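PDB 5ZI9: cytokinin riboside 5'-monophosphate phosphoribohydrolase from Streptomyces coelicolor, which belongs to a family of Rossmann-like alpha/beta proteins of the SLOG clan and assembles here from six copies of its chain. Local coordinates for residues B[66-71]-B[131-136]; B[59-64]-B[160-165]. All coordinates share one frame; numbering follows the deposited sequence.

Contact 1 of 2, residues B[66-71]-B[131-136]; sequences GTLAEL and VGLGIE
Leu68 and Leu71 reach from the turn that follows helix 50-67 onto strand 130-135 of the parallel sheet in this Rossmann-like fold, meeting Val131 and Leu133 through methyl groups alone. Leu68 splits its two branches between two strand residues: CD2 lies 4.1 Å from CG1 of Val131, while CD1 lies 4.1 Å from CD2 of Leu133. Its CG stands opposite the carbonyl carbon (chi1 -59°), which carries the fork out toward the strand. Val131 is likewise shared, offering CG1 to Leu68 and CG2 to Leu71. Two apart on the strand, Val131 and Leu133 present their methyls from the same side. A type I beta turn from Leu68 to Leu71, with a weak bond from Leu71 N to Leu68 O (3.4 Å), brings both leucines to that side. Behind the strand residues, Val131 and Leu133 also rest on Ile108 of strand 106-109, and Tyr166 packs on both Leu68 and Leu71. Backbone bonds to Val107 and Thr109 hold Val131 in the sheet. The closest approach is at the end of the turn, where CD2 of Leu71 sits 3.8 Å from CG2 of Val131.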
ATOM      1  N   GLY B  66       7.266   7.154  12.015  1.00 26.20           N
ATOM      2  CA  GLY B  66       8.435   7.778  11.485  1.00 27.19           C
ATOM      3  C   GLY B  66       8.889   8.816  12.468  1.00 29.21           C
ATOM      4  O   GLY B  66      10.080   8.855  12.759  1.00 31.84           O
ATOM      5  N   THR B  67       7.975   9.639  12.996  1.00 27.71           N
ATOM      6  CA  THR B  67       8.428  10.699  13.854  1.00 28.20           C
ATOM      7  C   THR B  67       8.696  10.202  15.266  1.00 28.80           C
ATOM      8  O   THR B  67       9.390  10.866  15.989  1.00 29.72           O
ATOM      9  CB  THR B  67       7.537  11.986  13.866  1.00 30.35           C
ATOM     10  OG1 THR B  67       6.549  11.895  14.869  1.00 32.39           O
ATOM     11  CG2 THR B  67       6.895  12.343  12.487  1.00 31.72           C
ATOM     12  N   LEU B  68       8.167   9.049  15.658  1.00 28.26           N
ATOM     13  CA  LEU B  68       8.414   8.501  16.984  1.00 28.25           C
ATOM     14  C   LEU B  68       9.401   7.332  16.930  1.00 28.28           C
ATOM     15  O   LEU B  68       9.495   6.568  17.866  1.00 26.88           O
ATOM     16  CB  LEU B  68       7.095   8.077  17.615  1.00 29.38           C
ATOM     17  CG  LEU B  68       6.074   9.221  17.762  1.00 30.32           C
ATOM     18  CD1 LEU B  68       4.705   8.678  18.139  1.00 31.09           C
ATOM     19  CD2 LEU B  68       6.495  10.258  18.782  1.00 30.91           C
ATOM     20  N   ALA B  69      10.193   7.246  15.868  1.00 29.14           N
ATOM     21  CA  ALA B  69      11.054   6.083  15.649  1.00 32.72           C
ATOM     22  C   ALA B  69      12.161   5.896  16.662  1.00 35.77           C
ATOM     23  O   ALA B  69      12.558   4.774  16.897  1.00 35.49           O
ATOM     24  CB  ALA B  69      11.659   6.108  14.261  1.00 31.59           C
ATOM     25  N   GLU B  70      12.666   6.985  17.231  1.00 41.54           N
ATOM     26  CA  GLU B  70      13.804   6.918  18.134  1.00 45.21           C
ATOM     27  C   GLU B  70      13.398   7.401  19.510  1.00 42.82           C
ATOM     28  O   GLU B  70      14.205   7.894  20.274  1.00 44.92           O
ATOM     29  CB  GLU B  70      15.003   7.701  17.531  1.00 51.05           C
ATOM     30  CG  GLU B  70      16.141   6.798  17.016  1.00 59.69           C
ATOM     31  CD  GLU B  70      16.563   7.097  15.585  1.00 68.72           C
ATOM     32  OE1 GLU B  70      16.593   8.299  15.225  1.00 79.14           O
ATOM     33  OE2 GLU B  70      16.848   6.130  14.820  1.00 66.51           O
ATOM     34  N   LEU B  71      12.132   7.241  19.845  1.00 42.91           N
ATOM     35  CA  LEU B  71      11.688   7.550  21.196  1.00 41.11           C
ATOM     36  C   LEU B  71      12.319   6.566  22.132  1.00 42.10           C
ATOM     37  O   LEU B  71      12.348   5.391  21.811  1.00 50.52           O
ATOM     38  CB  LEU B  71      10.177   7.387  21.351  1.00 40.78           C
ATOM     39  CG  LEU B  71       9.294   8.622  21.431  1.00 40.45           C
ATOM     40  CD1 LEU B  71       8.050   8.285  22.239  1.00 39.83           C
ATOM     41  CD2 LEU B  71       9.980   9.839  22.026  1.00 38.89           C
ATOM     42  N   VAL B 131       6.909  14.739  24.964  1.00 33.83           N
ATOM     43  CA  VAL B 131       6.098  14.419  23.766  1.00 32.28           C
ATOM     44  C   VAL B 131       4.639  14.891  23.925  1.00 29.75           C
ATOM     45  O   VAL B 131       3.990  14.750  24.981  1.00 28.57           O
ATOM     46  CB  VAL B 131       6.168  12.919  23.377  1.00 31.25           C
ATOM     47  CG1 VAL B 131       5.605  12.654  21.969  1.00 31.06           C
ATOM     48  CG2 VAL B 131       7.591  12.422  23.416  1.00 30.82           C
ATOM     49  N   GLY B 132       4.159  15.502  22.852  1.00 28.73           N
ATOM     50  CA  GLY B 132       2.761  15.963  22.767  1.00 28.67           C
ATOM     51  C   GLY B 132       2.095  15.441  21.506  1.00 25.47           C
ATOM     52  O   GLY B 132       2.422  15.886  20.421  1.00 22.85           O
ATOM     53  N   LEU B 133       1.191  14.477  21.673  1.00 24.62           N
ATOM     54  CA  LEU B 133       0.434  13.883  20.568  1.00 23.54           C
ATOM     55  C   LEU B 133      -0.909  14.557  20.542  1.00 23.26           C
ATOM     56  O   LEU B 133      -1.786  14.191  21.299  1.00 24.10           O
ATOM     57  CB  LEU B 133       0.249  12.369  20.770  1.00 22.05           C
ATOM     58  CG  LEU B 133       1.498  11.524  21.081  1.00 21.35           C
ATOM     59  CD1 LEU B 133       1.121  10.077  21.162  1.00 21.17           C
ATOM     60  CD2 LEU B 133       2.621  11.677  20.064  1.00 21.97           C
ATOM     61  N   GLY B 134      -1.056  15.567  19.697  1.00 23.20           N
ATOM     62  CA  GLY B 134      -2.299  16.336  19.611  1.00 24.50           C
ATOM     63  C   GLY B 134      -3.404  15.675  18.809  1.00 24.78           C
ATOM     64  O   GLY B 134      -3.197  14.666  18.134  1.00 26.80           O
ATOM     65  N   ILE B 135      -4.579  16.259  18.878  1.00 23.52           N
ATOM     66  CA  ILE B 135      -5.680  15.784  18.105  1.00 25.94           C
ATOM     67  C   ILE B 135      -6.455  16.995  17.611  1.00 26.38           C
ATOM     68  O   ILE B 135      -6.670  17.966  18.354  1.00 27.55           O
ATOM     69  CB  ILE B 135      -6.574  14.787  18.930  1.00 27.38           C
ATOM     70  CG1 ILE B 135      -7.474  13.939  18.008  1.00 29.67           C
ATOM     71  CG2 ILE B 135      -7.449  15.495  19.946  1.00 25.65           C
ATOM     72  CD1 ILE B 135      -6.725  12.848  17.256  1.00 32.14           C
ATOM     73  N   GLU B 136      -6.901  16.927  16.366  1.00 26.26           N
ATOM     74  CA  GLU B 136      -7.773  17.951  15.798  1.00 26.60           C
ATOM     75  C   GLU B 136      -9.021  18.138  16.659  1.00 26.50           C
ATOM     76  O   GLU B 136      -9.635  17.184  17.057  1.00 29.26           O
ATOM     77  CB  GLU B 136      -8.209  17.511  14.388  1.00 26.66           C
ATOM     78  CG  GLU B 136      -9.067  18.518  13.654  1.00 25.93           C
ATOM     79  CD  GLU B 136      -9.611  18.012  12.340  1.00 26.67           C
ATOM     80  OE1 GLU B 136      -9.374  16.834  11.905  1.00 26.57           O
ATOM     81  OE2 GLU B 136     -10.330  18.820  11.751  1.00 26.03           O
TER

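Contact 2 of 2, residues B[59-64]-B[160-165]; sequences SEFIEG and KMMFVK
Helix segments 59-64 and 160-165 run in roughly the same direction, their axes 29° apart and 11.5 Å from each other at closest approach, with the nearest alpha carbons, those of Gly64 and Met162, 7.7 Å apart. Long side chains bridge this wide spacing. Phe61 extends its ring from one helix, and Met161 and Met162 send their terminal methyls to it from the other. The ring's CE1 atom is 3.4 Å from CE of Met161, whose methyl approaches obliquely. The same methionine also places CG at the ring edge, in plane, 3.7 Å from CE1 of Phe61. Met161 can touch the ring at two points because its chain folds back at chi2 (104°) and chi3, bringing the methyl round to the ring carbon that CG already meets. Met162 takes a different path: bent at chi2 (-78°) and then extended, it delivers CE to within 3.9 Å of CD1 of Phe61, again obliquely. That methyl also comes 4.2 Å from CA of Gly64. With only hydrogen on the inner side of Gly64, the Met162 methyl can come in against the helix backbone. The interface between the two segments is therefore apolar, formed by one aromatic ring, two thioether chains and the alpha carbon of Gly64. One turn farther along helix 50-67, Phe65 packs on both methionines, while Val158 of helix 156-165 packs on Phe61. Phe61 of the fourth subunit meets its counterpart here, and Ile57 of that subunit touches Met161, so the helix pair continues into a subunit interface. On the sheet side, Met162 rests on Leu133 of strand 130-135 and Phe153 of strand 149-153.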
ATOM      1  N   SER B  59      -1.339   6.595   5.825  1.00 23.45           N
ATOM      2  CA  SER B  59      -0.317   7.648   5.813  1.00 24.07           C
ATOM      3  C   SER B  59      -0.027   8.237   7.207  1.00 24.08           C
ATOM      4  O   SER B  59       1.125   8.485   7.581  1.00 22.64           O
ATOM      5  CB  SER B  59      -0.735   8.769   4.884  1.00 23.45           C
ATOM      6  OG  SER B  59      -0.864   8.241   3.599  1.00 23.51           O
ATOM      7  N   GLU B  60      -1.091   8.463   7.963  1.00 24.54           N
ATOM      8  CA  GLU B  60      -0.954   9.005   9.300  1.00 24.93           C
ATOM      9  C   GLU B  60      -0.262   8.045  10.249  1.00 22.35           C
ATOM     10  O   GLU B  60       0.535   8.474  11.053  1.00 23.09           O
ATOM     11  CB  GLU B  60      -2.300   9.442   9.881  1.00 25.62           C
ATOM     12  CG  GLU B  60      -2.069  10.219  11.166  1.00 26.30           C
ATOM     13  CD  GLU B  60      -3.212  11.115  11.553  1.00 27.03           C
ATOM     14  OE1 GLU B  60      -4.103  10.643  12.294  1.00 30.12           O
ATOM     15  OE2 GLU B  60      -3.187  12.301  11.181  1.00 25.08           O
ATOM     16  N   PHE B  61      -0.541   6.757  10.142  1.00 22.46           N
ATOM     17  CA  PHE B  61       0.238   5.754  10.873  1.00 22.94           C
ATOM     18  C   PHE B  61       1.693   5.813  10.489  1.00 22.50           C
ATOM     19  O   PHE B  61       2.555   5.758  11.359  1.00 21.28           O
ATOM     20  CB  PHE B  61      -0.218   4.340  10.568  1.00 22.85           C
ATOM     21  CG  PHE B  61      -1.326   3.890  11.406  1.00 23.65           C
ATOM     22  CD1 PHE B  61      -1.102   3.547  12.716  1.00 24.81           C
ATOM     23  CD2 PHE B  61      -2.600   3.792  10.885  1.00 25.18           C
ATOM     24  CE1 PHE B  61      -2.146   3.122  13.511  1.00 26.35           C
ATOM     25  CE2 PHE B  61      -3.645   3.341  11.654  1.00 26.51           C
ATOM     26  CZ  PHE B  61      -3.422   3.009  12.988  1.00 26.58           C
ATOM     27  N   ILE B  62       1.950   5.866   9.177  1.00 21.52           N
ATOM     28  CA  ILE B  62       3.310   5.930   8.706  1.00 23.40           C
ATOM     29  C   ILE B  62       4.028   7.119   9.270  1.00 24.85           C
ATOM     30  O   ILE B  62       5.176   6.973   9.650  1.00 25.35           O
ATOM     31  CB  ILE B  62       3.415   5.892   7.171  1.00 24.70           C
ATOM     32  CG1 ILE B  62       3.121   4.462   6.699  1.00 24.35           C
ATOM     33  CG2 ILE B  62       4.818   6.288   6.680  1.00 24.46           C
ATOM     34  CD1 ILE B  62       2.565   4.397   5.329  1.00 23.68           C
ATOM     35  N   GLU B  63       3.355   8.275   9.317  1.00 26.92           N
ATOM     36  CA  GLU B  63       3.957   9.526   9.788  1.00 26.84           C
ATOM     37  C   GLU B  63       4.249   9.440  11.265  1.00 28.78           C
ATOM     38  O   GLU B  63       5.316   9.847  11.717  1.00 30.04           O
ATOM     39  CB  GLU B  63       3.030  10.696   9.514  1.00 28.08           C
ATOM     40  CG  GLU B  63       3.076  11.173   8.074  1.00 29.28           C
ATOM     41  CD  GLU B  63       1.741  11.626   7.485  1.00 29.12           C
ATOM     42  OE1 GLU B  63       0.891  12.206   8.202  1.00 30.67           O
ATOM     43  OE2 GLU B  63       1.564  11.385   6.272  1.00 28.64           O
ATOM     44  N   GLY B  64       3.305   8.888  12.016  1.00 29.40           N
ATOM     45  CA  GLY B  64       3.504   8.640  13.435  1.00 29.45           C
ATOM     46  C   GLY B  64       4.735   7.798  13.729  1.00 28.69           C
ATOM     47  O   GLY B  64       5.591   8.227  14.466  1.00 36.06           O
ATOM     48  N   LYS B 160      -4.773   6.872  19.529  1.00 30.79           N
ATOM     49  CA  LYS B 160      -4.968   5.913  20.655  1.00 31.02           C
ATOM     50  C   LYS B 160      -3.932   4.820  20.720  1.00 27.96           C
ATOM     51  O   LYS B 160      -3.527   4.394  21.784  1.00 26.64           O
ATOM     52  CB  LYS B 160      -6.318   5.221  20.514  1.00 34.19           C
ATOM     53  CG  LYS B 160      -7.388   5.872  21.310  1.00 36.49           C
ATOM     54  CD  LYS B 160      -8.685   5.165  21.005  1.00 40.09           C
ATOM     55  CE  LYS B 160      -9.787   5.446  22.021  1.00 41.63           C
ATOM     56  NZ  LYS B 160      -9.506   6.489  23.051  1.00 42.77           N
ATOM     57  N   MET B 161      -3.555   4.340  19.562  1.00 27.44           N
ATOM     58  CA  MET B 161      -2.607   3.283  19.513  1.00 30.68           C
ATOM     59  C   MET B 161      -1.193   3.781  19.797  1.00 30.34           C
ATOM     60  O   MET B 161      -0.390   3.024  20.309  1.00 34.82           O
ATOM     61  CB  MET B 161      -2.718   2.531  18.202  1.00 33.11           C
ATOM     62  CG  MET B 161      -1.641   2.764  17.182  1.00 36.25           C
ATOM     63  SD  MET B 161      -0.572   1.336  17.219  1.00 48.13           S
ATOM     64  CE  MET B 161      -0.305   1.083  15.494  1.00 50.20           C
ATOM     65  N   MET B 162      -0.886   5.042  19.517  1.00 28.52           N
ATOM     66  CA  MET B 162       0.455   5.588  19.801  1.00 28.62           C
ATOM     67  C   MET B 162       0.755   5.732  21.335  1.00 29.36           C
ATOM     68  O   MET B 162       1.908   5.564  21.811  1.00 26.09           O
ATOM     69  CB  MET B 162       0.613   6.943  19.128  1.00 29.81           C
ATOM     70  CG  MET B 162       0.312   6.968  17.635  1.00 30.60           C
ATOM     71  SD  MET B 162       1.626   6.317  16.634  1.00 31.62           S
ATOM     72  CE  MET B 162       0.758   5.956  15.109  1.00 32.85           C
ATOM     73  N   PHE B 163      -0.305   6.029  22.092  1.00 30.36           N
ATOM     74  CA  PHE B 163      -0.242   6.168  23.539  1.00 28.31           C
ATOM     75  C   PHE B 163       0.171   4.878  24.180  1.00 26.74           C
ATOM     76  O   PHE B 163       0.845   4.916  25.173  1.00 29.11           O
ATOM     77  CB  PHE B 163      -1.593   6.590  24.145  1.00 29.07           C
ATOM     78  CG  PHE B 163      -1.913   8.062  24.020  1.00 29.94           C
ATOM     79  CD1 PHE B 163      -1.013   9.022  24.464  1.00 30.87           C
ATOM     80  CD2 PHE B 163      -3.139   8.494  23.524  1.00 29.09           C
ATOM     81  CE1 PHE B 163      -1.300  10.371  24.387  1.00 29.37           C
ATOM     82  CE2 PHE B 163      -3.429   9.841  23.445  1.00 28.34           C
ATOM     83  CZ  PHE B 163      -2.514  10.781  23.878  1.00 29.39           C
ATOM     84  N   VAL B 164      -0.238   3.740  23.633  1.00 26.00           N
ATOM     85  CA  VAL B 164       0.139   2.423  24.198  1.00 24.75           C
ATOM     86  C   VAL B 164       1.438   1.859  23.663  1.00 24.11           C
ATOM     87  O   VAL B 164       2.254   1.368  24.402  1.00 25.82           O
ATOM     88  CB  VAL B 164      -0.973   1.408  23.977  1.00 23.10           C
ATOM     89  CG1 VAL B 164      -0.579   0.046  24.537  1.00 21.24           C
ATOM     90  CG2 VAL B 164      -2.244   1.934  24.657  1.00 24.48           C
ATOM     91  N   LYS B 165       1.615   1.952  22.365  1.00 26.47           N
ATOM     92  CA  LYS B 165       2.758   1.385  21.668  1.00 27.54           C
ATOM     93  C   LYS B 165       4.090   1.938  22.148  1.00 27.25           C
ATOM     94  O   LYS B 165       5.078   1.213  22.175  1.00 28.50           O
ATOM     95  CB  LYS B 165       2.601   1.636  20.148  1.00 28.97           C
ATOM     96  CG  LYS B 165       3.687   1.004  19.269  1.00 29.76           C
ATOM     97  CD  LYS B 165       3.497   1.323  17.784  1.00 30.69           C
ATOM     98  CE  LYS B 165       4.822   1.498  17.054  1.00 33.23           C
ATOM     99  NZ  LYS B 165       5.181   0.266  16.318  1.00 35.24           N
TER

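From the N terminus, helix 50-67 first supplies 59-64 to contact 2, then its last residues and the following turn supply 66-71 to contact 1. The chain passes through strands 74-78 and 106-109 before strand 130-135 closes the inner loop at contact 1. After strand 149-153, helix 156-165 closes the outer loop at contact 2, so the two loops nest without crossing. The turn after helix 50-67 is thereby tied to the parallel sheet, and the helix itself, one to two turns earlier, to helix 156-165. The centres lie about 8 Å apart, and the contacts touch directly: CD1 of Leu133 is 3.8 Å from CB of Met162.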